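Local coordinates for fiber protein (PDB 3F0Y) that forms the trimeric knob of the adenovirus fibre and probably attaches the virus to host cells by engaging a receptor such as CD46, at residues 150-155 with 183-188; 99-104 with 110-115; 28-33 with 74-79. All blocks are in the same frame, centred on the assembly; numbering follows the deposited sequence.

Overall arrangement
From the N terminus, the chain meets contact 3 first, where strand 73-82 comes back to residues 28-33, in the loop after strand 16-18, closing a span of 40 residues. Contact 2 follows as a short closure, with 99-104 and 110-115 pinching the base of the small hairpin 102-107. Contact 1 comes last, bringing the loop after strand 171-180 back to strand 151-160. The three are in series, so none nests in or crosses another. Contacts 1 and 3 reach the same four-stranded sheet, their centres about 18 Å apart. Contact 2 lies across the chain's centre from both, about 35 Å from contact 1 and 25 Å from contact 3 between centres.

Contact 1 of 3, residues 150-155 with 183-188; sequences TAFPID and DAPEGQ
One face of the Phe152 ring is covered by the pyrrolidine of Pro185. Pro185 CG stands 3.6 Å from the ring centroid and only 10° off the normal, a CH-pi contact almost over the middle of the ring. Its nearest single carbon there is Phe152 CE2, 3.7 Å from Pro185 CG, while Pro185 CD reaches Phe152 CZ, also at 3.7 Å. A proline suits this place because its compact, rigid ring presents the C-H bonds of CG to the aromatic face without any flexible chain to be held still. The C-H bonds of CD, the ring CH2 bonded to the amide nitrogen, are probably somewhat polarised as well, which would favour their approach to the pi cloud. The backbone of the loop adds a second touch: Asp183 O comes obliquely to Phe152 CE1 at 3.6 Å, whereas the Asp183 carboxylate turns away from the phenylalanine.

The Phe152 side chain leaves its strand toward the loop. With CG trans to the backbone nitrogen (chi1 -176°) and the ring turned crosswise to the CA-CB bond (chi2 89°), its flat side meets the proline. The ring also packs edge-to-face with Trp179 of the adjacent strand 171-180, and Pro185 touches both that tryptophan and Tyr144 of strand 137-145, so the loop rests on side chains from three neighbouring strands. Next along, Glu186 fixes the loop with its carboxylate, which is held by Tyr144 OH, Ser147 N and Ser190 OG.

Together these residues form a proline-aromatic CH-pi contact at the end of an antiparallel sheet, where the loop joining strands 171-180 and 199-204, the IJ loop of adenovirus knobs, folds back over the sheet of the knob's beta-sandwich.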
loop_
_atom_site.group_PDB
_atom_site.type_symbol
_atom_site.label_atom_id
_atom_site.label_comp_id
_atom_site.label_asym_id
_atom_site.label_seq_id
_atom_site.Cartn_x
_atom_site.Cartn_y
_atom_site.Cartn_z
ATOM N N THR A 150 -20.321 10.502 0.890
ATOM C CA THR A 150 -20.093 9.201 0.262
ATOM C C THR A 150 -18.731 9.218 -0.430
ATOM O O THR A 150 -18.233 10.282 -0.803
ATOM C CB THR A 150 -21.188 8.862 -0.764
ATOM O OG1 THR A 150 -21.191 9.840 -1.812
ATOM C CG2 THR A 150 -22.557 8.825 -0.098
ATOM N N ALA A 151 -18.139 8.038 -0.597
ATOM C CA ALA A 151 -16.832 7.901 -1.233
ATOM C C ALA A 151 -16.996 7.514 -2.698
ATOM O O ALA A 151 -17.483 6.428 -3.006
ATOM C CB ALA A 151 -15.997 6.861 -0.503
ATOM N N PHE A 152 -16.583 8.409 -3.593
ATOM C CA PHE A 152 -16.667 8.178 -5.032
ATOM C C PHE A 152 -15.340 7.620 -5.549
ATOM O O PHE A 152 -14.334 8.328 -5.542
ATOM C CB PHE A 152 -16.999 9.484 -5.757
ATOM C CG PHE A 152 -17.189 9.323 -7.238
ATOM C CD1 PHE A 152 -18.436 9.019 -7.763
ATOM C CD2 PHE A 152 -16.120 9.476 -8.106
ATOM C CE1 PHE A 152 -18.615 8.870 -9.131
ATOM C CE2 PHE A 152 -16.289 9.327 -9.471
ATOM C CZ PHE A 152 -17.538 9.026 -9.986
ATOM N N PRO A 153 -15.335 6.359 -6.019
ATOM C CA PRO A 153 -14.079 5.746 -6.450
ATOM C C PRO A 153 -13.552 6.317 -7.767
ATOM O O PRO A 153 -14.310 6.479 -8.725
ATOM C CB PRO A 153 -14.449 4.269 -6.616
ATOM C CG PRO A 153 -15.893 4.279 -6.931
ATOM C CD PRO A 153 -16.478 5.441 -6.182
ATOM N N ILE A 154 -12.256 6.617 -7.794
ATOM C CA ILE A 154 -11.587 7.135 -8.983
ATOM C C ILE A 154 -10.465 6.179 -9.367
ATOM O O ILE A 154 -9.658 5.805 -8.520
ATOM C CB ILE A 154 -10.990 8.534 -8.721
ATOM C CG1 ILE A 154 -12.093 9.527 -8.345
ATOM C CG2 ILE A 154 -10.218 9.030 -9.942
ATOM C CD1 ILE A 154 -11.573 10.900 -7.959
ATOM N N ASP A 155 -10.414 5.787 -10.639
ATOM C CA ASP A 155 -9.355 4.905 -11.130
ATOM C C ASP A 155 -8.062 5.682 -11.319
ATOM O O ASP A 155 -8.077 6.813 -11.801
ATOM C CB ASP A 155 -9.744 4.271 -12.467
ATOM C CG ASP A 155 -10.966 3.385 -12.364
ATOM O OD1 ASP A 155 -11.130 2.706 -11.331
ATOM O OD2 ASP A 155 -11.760 3.366 -13.326
ATOM N N ASP A 183 -23.537 8.272 -12.685
ATOM C CA ASP A 183 -23.824 9.501 -11.950
ATOM C C ASP A 183 -22.513 10.200 -11.600
ATOM O O ASP A 183 -21.555 9.549 -11.179
ATOM C CB ASP A 183 -24.594 9.187 -10.664
ATOM C CG ASP A 183 -25.979 8.620 -10.931
ATOM O OD1 ASP A 183 -26.747 9.244 -11.697
ATOM O OD2 ASP A 183 -26.306 7.556 -10.361
ATOM N N ALA A 184 -22.474 11.520 -11.774
ATOM C CA ALA A 184 -21.290 12.305 -11.430
ATOM C C ALA A 184 -21.138 12.416 -9.908
ATOM O O ALA A 184 -22.125 12.306 -9.181
ATOM C CB ALA A 184 -21.373 13.690 -12.050
ATOM N N PRO A 185 -19.897 12.613 -9.424
ATOM C CA PRO A 185 -19.639 12.875 -8.002
ATOM C C PRO A 185 -20.515 13.983 -7.408
ATOM O O PRO A 185 -21.005 13.847 -6.284
ATOM C CB PRO A 185 -18.172 13.315 -7.980
ATOM C CG PRO A 185 -17.567 12.772 -9.207
ATOM C CD PRO A 185 -18.653 12.547 -10.213
ATOM N N GLU A 186 -20.704 15.066 -8.162
ATOM C CA GLU A 186 -21.425 16.243 -7.677
ATOM C C GLU A 186 -22.365 16.816 -8.730
ATOM O O GLU A 186 -22.290 16.466 -9.908
ATOM C CB GLU A 186 -20.434 17.343 -7.275
ATOM C CG GLU A 186 -19.452 16.967 -6.171
ATOM C CD GLU A 186 -20.088 16.876 -4.794
ATOM O OE1 GLU A 186 -21.300 17.148 -4.652
ATOM O OE2 GLU A 186 -19.363 16.534 -3.839
ATOM N N GLY A 187 -23.253 17.698 -8.282
ATOM C CA GLY A 187 -24.040 18.541 -9.176
ATOM C C GLY A 187 -23.389 19.907 -9.264
ATOM O O GLY A 187 -22.487 20.224 -8.480
ATOM N N GLN A 188 -23.842 20.720 -10.215
ATOM C CA GLN A 188 -23.308 22.070 -10.397
ATOM C C GLN A 188 -23.368 22.893 -9.109
ATOM O O GLN A 188 -22.451 23.664 -8.818
ATOM C CB GLN A 188 -24.063 22.801 -11.511
ATOM C CG GLN A 188 -23.713 22.321 -12.910
ATOM C CD GLN A 188 -24.572 22.961 -13.986
ATOM O OE1 GLN A 188 -24.059 23.477 -14.978
ATOM N NE2 GLN A 188 -25.886 22.932 -13.792
#

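Contact 2 of 3, residues 99-104 with 110-115; sequences LNHKSG and GAITNA
Two direct hydrogen bonds join Asn100 and His101 to the returning chain. Asn100 ND2 donates to Gly110 O at 3.0 Å, nearly straight at 175°, with the acceptor lying in the amide plane. In the other, the donor is on the returning chain: Thr113 N donates to His101 NE2, also 3.0 Å away, entering at the ring edge close to its plane but with a more bent N-H angle of 138°. As His101 ND1 is hydrogen-bonded to the carbonyl of Thr16, the imidazole is probably neutral with its proton on ND1, leaving NE2 to accept. Histidine fits here because its two ring nitrogens can play these opposite roles.

The remaining polar links run through Asn100 OD1. Asn100 OD1 accepts from His101 N at 2.7 Å, in the carbonyl plane on a lone pair, and takes a second bond from a water 2.6 Å from OD1. The same water donates to Ala111 O, 2.8 Å away. Asparagine suits the site because one amide offers both donor and acceptor, gripping the facing loop directly and through solvent.

Van der Waals contact centres on Ile112, whose carbons lie against polar groups. CD1 presses on Leu99 O at 3.2 Å, CG1 crosses the Asn100 amide at an angle, and CG2, trans to the backbone nitrogen, reaches His101 NE2 at 3.6 Å; the branched side chain thus meets three residues with three carbons.

Beyond these residues the chain forms a two-stranded beta-hairpin, 102-103 with 106-107, and His101 still pairs by backbone with Ala108. Asn100 and His101 carry the cross-link on with side chains, closing the hairpin's neck within the long loop between the D and G strands of the knob.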
loop_
_atom_site.group_PDB
_atom_site.type_symbol
_atom_site.label_atom_id
_atom_site.label_comp_id
_atom_site.label_asym_id
_atom_site.label_seq_id
_atom_site.Cartn_x
_atom_site.Cartn_y
_atom_site.Cartn_z
ATOM N N LEU A 99 10.632 19.596 -7.007
ATOM C CA LEU A 99 10.577 18.890 -5.736
ATOM C C LEU A 99 11.859 19.163 -4.959
ATOM O O LEU A 99 12.905 19.449 -5.547
ATOM C CB LEU A 99 10.431 17.383 -5.956
ATOM C CG LEU A 99 9.230 16.908 -6.776
ATOM C CD1 LEU A 99 9.382 15.433 -7.119
ATOM C CD2 LEU A 99 7.926 17.162 -6.030
ATOM N N ASN A 100 11.767 19.079 -3.639
ATOM C CA ASN A 100 12.941 19.135 -2.779
ATOM C C ASN A 100 12.708 18.260 -1.550
ATOM O O ASN A 100 11.667 17.608 -1.433
ATOM C CB ASN A 100 13.257 20.584 -2.389
ATOM C CG ASN A 100 14.748 20.825 -2.180
ATOM O OD1 ASN A 100 15.384 20.175 -1.351
ATOM N ND2 ASN A 100 15.306 21.766 -2.931
ATOM N N HIS A 101 13.678 18.240 -0.643
ATOM C CA HIS A 101 13.612 17.390 0.539
ATOM C C HIS A 101 12.649 17.917 1.595
ATOM O O HIS A 101 12.121 19.024 1.478
ATOM C CB HIS A 101 15.010 17.223 1.137
ATOM C CG HIS A 101 15.944 16.452 0.261
ATOM N ND1 HIS A 101 15.611 15.228 -0.278
ATOM C CD2 HIS A 101 17.200 16.721 -0.164
ATOM C CE1 HIS A 101 16.620 14.779 -1.000
ATOM N NE2 HIS A 101 17.596 15.666 -0.947
ATOM N N LYS A 102 12.418 17.101 2.621
ATOM C CA LYS A 102 11.561 17.478 3.736
ATOM C C LYS A 102 12.220 18.565 4.580
ATOM O O LYS A 102 13.398 18.473 4.918
ATOM C CB LYS A 102 11.243 16.261 4.613
ATOM C CG LYS A 102 10.316 16.561 5.787
ATOM C CD LYS A 102 9.986 15.306 6.577
ATOM C CE LYS A 102 9.431 15.637 7.958
ATOM N NZ LYS A 102 8.142 16.377 7.900
ATOM N N SER A 103 11.445 19.595 4.895
ATOM C CA SER A 103 11.851 20.625 5.843
ATOM C C SER A 103 10.610 21.021 6.627
ATOM O O SER A 103 9.902 21.962 6.265
ATOM C CB SER A 103 12.448 21.830 5.115
ATOM O OG SER A 103 12.782 22.857 6.032
ATOM N N GLY A 104 10.339 20.279 7.696
ATOM C CA GLY A 104 9.064 20.384 8.390
ATOM C C GLY A 104 7.942 19.949 7.459
ATOM O O GLY A 104 8.028 18.893 6.826
ATOM N N GLY A 110 17.694 24.011 -0.312
ATOM C CA GLY A 110 19.058 23.750 -0.767
ATOM C C GLY A 110 19.142 22.778 -1.929
ATOM O O GLY A 110 18.158 22.534 -2.631
ATOM N N ALA A 111 20.336 22.223 -2.128
ATOM C CA ALA A 111 20.570 21.226 -3.167
ATOM C C ALA A 111 19.908 19.905 -2.795
ATOM O O ALA A 111 19.633 19.649 -1.621
ATOM C CB ALA A 111 22.062 21.023 -3.377
ATOM N N ILE A 112 19.657 19.073 -3.803
ATOM C CA ILE A 112 19.018 17.775 -3.600
ATOM C C ILE A 112 20.068 16.668 -3.601
ATOM O O ILE A 112 20.806 16.500 -4.573
ATOM C CB ILE A 112 17.958 17.498 -4.688
ATOM C CG1 ILE A 112 16.833 18.532 -4.601
ATOM C CG2 ILE A 112 17.389 16.089 -4.542
ATOM C CD1 ILE A 112 15.911 18.535 -5.798
ATOM N N THR A 113 20.140 15.933 -2.495
ATOM C CA THR A 113 21.026 14.783 -2.368
ATOM C C THR A 113 20.442 13.562 -3.075
ATOM O O THR A 113 19.315 13.154 -2.788
ATOM C CB THR A 113 21.253 14.417 -0.888
ATOM O OG1 THR A 113 21.709 15.569 -0.168
ATOM C CG2 THR A 113 22.278 13.301 -0.761
ATOM N N ASN A 114 21.217 12.990 -3.995
ATOM C CA ASN A 114 20.860 11.741 -4.667
ATOM C C ASN A 114 19.453 11.772 -5.276
ATOM O O ASN A 114 18.638 10.880 -5.037
ATOM C CB ASN A 114 21.002 10.566 -3.689
ATOM C CG ASN A 114 22.434 10.350 -3.232
ATOM O OD1 ASN A 114 23.385 10.602 -3.974
ATOM N ND2 ASN A 114 22.594 9.867 -2.004
ATOM N N ALA A 115 19.184 12.810 -6.062
ATOM C CA ALA A 115 17.881 12.983 -6.710
ATOM C C ALA A 115 17.580 11.842 -7.677
ATOM O O ALA A 115 16.436 11.399 -7.786
ATOM C CB ALA A 115 17.828 14.316 -7.441
HETATM O O HOH W 1 17.586 20.646 -0.066
#

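Contact 3 of 3, residues 28-33 with 74-79; sequences CQMMDS and INFTAE
Met30 and Phe76 form a Met-aromatic contact in the buried interior of the knob's beta-sandwich, where the loop after strand 16-18 dips onto strand 73-82. The sulfur sits at the ring edge, with Met30 SD 5.1 Å from the Phe76 ring centroid and 76° off its normal. Closer still is Met30 CG, 3.5 Å from Phe76 CD2. With CG trans to its backbone N (chi1 -165°), the methionine chain then bends at both chi2 and chi3, and this curl lays SD against the strand, 3.8 Å from Ala78 CB and 3.4 Å from Thr77 O. Alanine is small enough to leave the sulfur room there. The Phe76 ring also meets Phe65 edge-to-face and Trp177 of strand 171-180, which pairs with this one in the sheet.

A water bridges the backbones, accepting from Thr77 N at 2.9 Å and donating weakly to Met30 O. Asp38 holds the loop from its own side by accepting from Met30 N and Met31 N.

The side chains thus probably meet mainly through dispersion: a polarisable, flexible thioether moulds itself to an aromatic edge and an alanine, while a water takes up Thr77 N and, weakly, Met30 O.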
loop_
_atom_site.group_PDB
_atom_site.type_symbol
_atom_site.label_atom_id
_atom_site.label_comp_id
_atom_site.label_asym_id
_atom_site.label_seq_id
_atom_site.Cartn_x
_atom_site.Cartn_y
_atom_site.Cartn_z
ATOM N N CYS A 28 0.585 23.214 -9.958
ATOM C CA CYS A 28 0.399 22.245 -11.028
ATOM C C CYS A 28 -0.641 22.715 -12.044
ATOM O O CYS A 28 -1.698 23.224 -11.670
ATOM C CB CYS A 28 -0.024 20.903 -10.426
ATOM S SG CYS A 28 -0.282 19.581 -11.618
ATOM N N GLN A 29 -0.319 22.554 -13.325
ATOM C CA GLN A 29 -1.270 22.788 -14.408
ATOM C C GLN A 29 -1.709 21.435 -14.966
ATOM O O GLN A 29 -1.065 20.873 -15.855
ATOM C CB GLN A 29 -0.648 23.657 -15.506
ATOM C CG GLN A 29 -1.623 24.017 -16.626
ATOM C CD GLN A 29 -1.045 25.003 -17.627
ATOM O OE1 GLN A 29 -0.157 25.793 -17.303
ATOM N NE2 GLN A 29 -1.554 24.961 -18.852
ATOM N N MET A 30 -2.806 20.917 -14.420
ATOM C CA MET A 30 -3.311 19.597 -14.780
ATOM C C MET A 30 -4.027 19.591 -16.130
ATOM O O MET A 30 -3.742 18.751 -16.982
ATOM C CB MET A 30 -4.262 19.090 -13.691
ATOM C CG MET A 30 -4.570 17.606 -13.778
ATOM S SD MET A 30 -3.180 16.584 -13.268
ATOM C CE MET A 30 -3.272 16.767 -11.489
ATOM N N MET A 31 -4.958 20.523 -16.319
ATOM C CA MET A 31 -5.812 20.523 -17.509
ATOM C C MET A 31 -5.140 21.207 -18.697
ATOM O O MET A 31 -4.424 22.197 -18.535
ATOM C CB MET A 31 -7.138 21.218 -17.211
ATOM C CG MET A 31 -7.909 20.607 -16.061
ATOM S SD MET A 31 -9.521 21.371 -15.833
ATOM C CE MET A 31 -9.063 23.035 -15.369
ATOM N N ASP A 32 -5.390 20.674 -19.891
ATOM C CA ASP A 32 -4.849 21.244 -21.126
ATOM C C ASP A 32 -5.480 22.612 -21.401
ATOM O O ASP A 32 -4.802 23.535 -21.863
ATOM C CB ASP A 32 -5.093 20.295 -22.308
ATOM C CG ASP A 32 -4.078 20.476 -23.433
ATOM O OD1 ASP A 32 -3.670 21.625 -23.708
ATOM O OD2 ASP A 32 -3.691 19.460 -24.050
ATOM N N SER A 33 -6.770 22.739 -21.096
ATOM C CA SER A 33 -7.502 23.993 -21.295
ATOM C C SER A 33 -7.003 25.140 -20.410
ATOM O O SER A 33 -7.220 26.307 -20.735
ATOM C CB SER A 33 -8.998 23.778 -21.049
ATOM O OG SER A 33 -9.250 23.433 -19.697
ATOM N N ILE A 74 -14.523 11.644 -16.868
ATOM C CA ILE A 74 -13.393 12.547 -16.697
ATOM C C ILE A 74 -12.095 11.760 -16.686
ATOM O O ILE A 74 -12.040 10.642 -16.174
ATOM C CB ILE A 74 -13.500 13.330 -15.369
ATOM C CG1 ILE A 74 -14.631 14.360 -15.432
ATOM C CG2 ILE A 74 -12.185 14.034 -15.037
ATOM C CD1 ILE A 74 -14.367 15.509 -16.385
ATOM N N ASN A 75 -11.062 12.349 -17.277
ATOM C CA ASN A 75 -9.698 11.902 -17.055
ATOM C C ASN A 75 -8.751 13.096 -17.065
ATOM O O ASN A 75 -8.942 14.050 -17.827
ATOM C CB ASN A 75 -9.272 10.853 -18.090
ATOM C CG ASN A 75 -9.127 11.427 -19.482
ATOM O OD1 ASN A 75 -8.013 11.630 -19.965
ATOM N ND2 ASN A 75 -10.252 11.701 -20.133
ATOM N N PHE A 76 -7.754 13.056 -16.189
ATOM C CA PHE A 76 -6.699 14.057 -16.189
ATOM C C PHE A 76 -5.399 13.427 -15.715
ATOM O O PHE A 76 -5.402 12.553 -14.844
ATOM C CB PHE A 76 -7.081 15.277 -15.341
ATOM C CG PHE A 76 -7.490 14.950 -13.930
ATOM C CD1 PHE A 76 -8.823 14.748 -13.607
ATOM C CD2 PHE A 76 -6.542 14.875 -12.917
ATOM C CE1 PHE A 76 -9.205 14.458 -12.305
ATOM C CE2 PHE A 76 -6.917 14.586 -11.613
ATOM C CZ PHE A 76 -8.250 14.379 -11.307
ATOM N N THR A 77 -4.296 13.868 -16.310
ATOM C CA THR A 77 -3.000 13.242 -16.101
ATOM C C THR A 77 -1.975 14.248 -15.599
ATOM O O THR A 77 -1.853 15.345 -16.145
ATOM C CB THR A 77 -2.482 12.608 -17.404
ATOM O OG1 THR A 77 -3.417 11.622 -17.854
ATOM C CG2 THR A 77 -1.120 11.953 -17.190
ATOM N N ALA A 78 -1.260 13.868 -14.545
ATOM C CA ALA A 78 -0.093 14.606 -14.086
ATOM C C ALA A 78 1.124 13.949 -14.722
ATOM O O ALA A 78 1.479 12.825 -14.370
ATOM C CB ALA A 78 0.004 14.563 -12.572
ATOM N N GLU A 79 1.734 14.642 -15.680
ATOM C CA GLU A 79 2.932 14.160 -16.356
ATOM C C GLU A 79 4.154 14.799 -15.711
ATOM O O GLU A 79 4.292 16.021 -15.715
ATOM C CB GLU A 79 2.897 14.523 -17.838
ATOM C CG GLU A 79 1.815 13.819 -18.636
ATOM C CD GLU A 79 1.945 14.079 -20.123
ATOM O OE1 GLU A 79 2.063 15.259 -20.512
ATOM O OE2 GLU A 79 1.931 13.104 -20.905
HETATM O O HOH W 2 -4.660 15.886 -18.393
#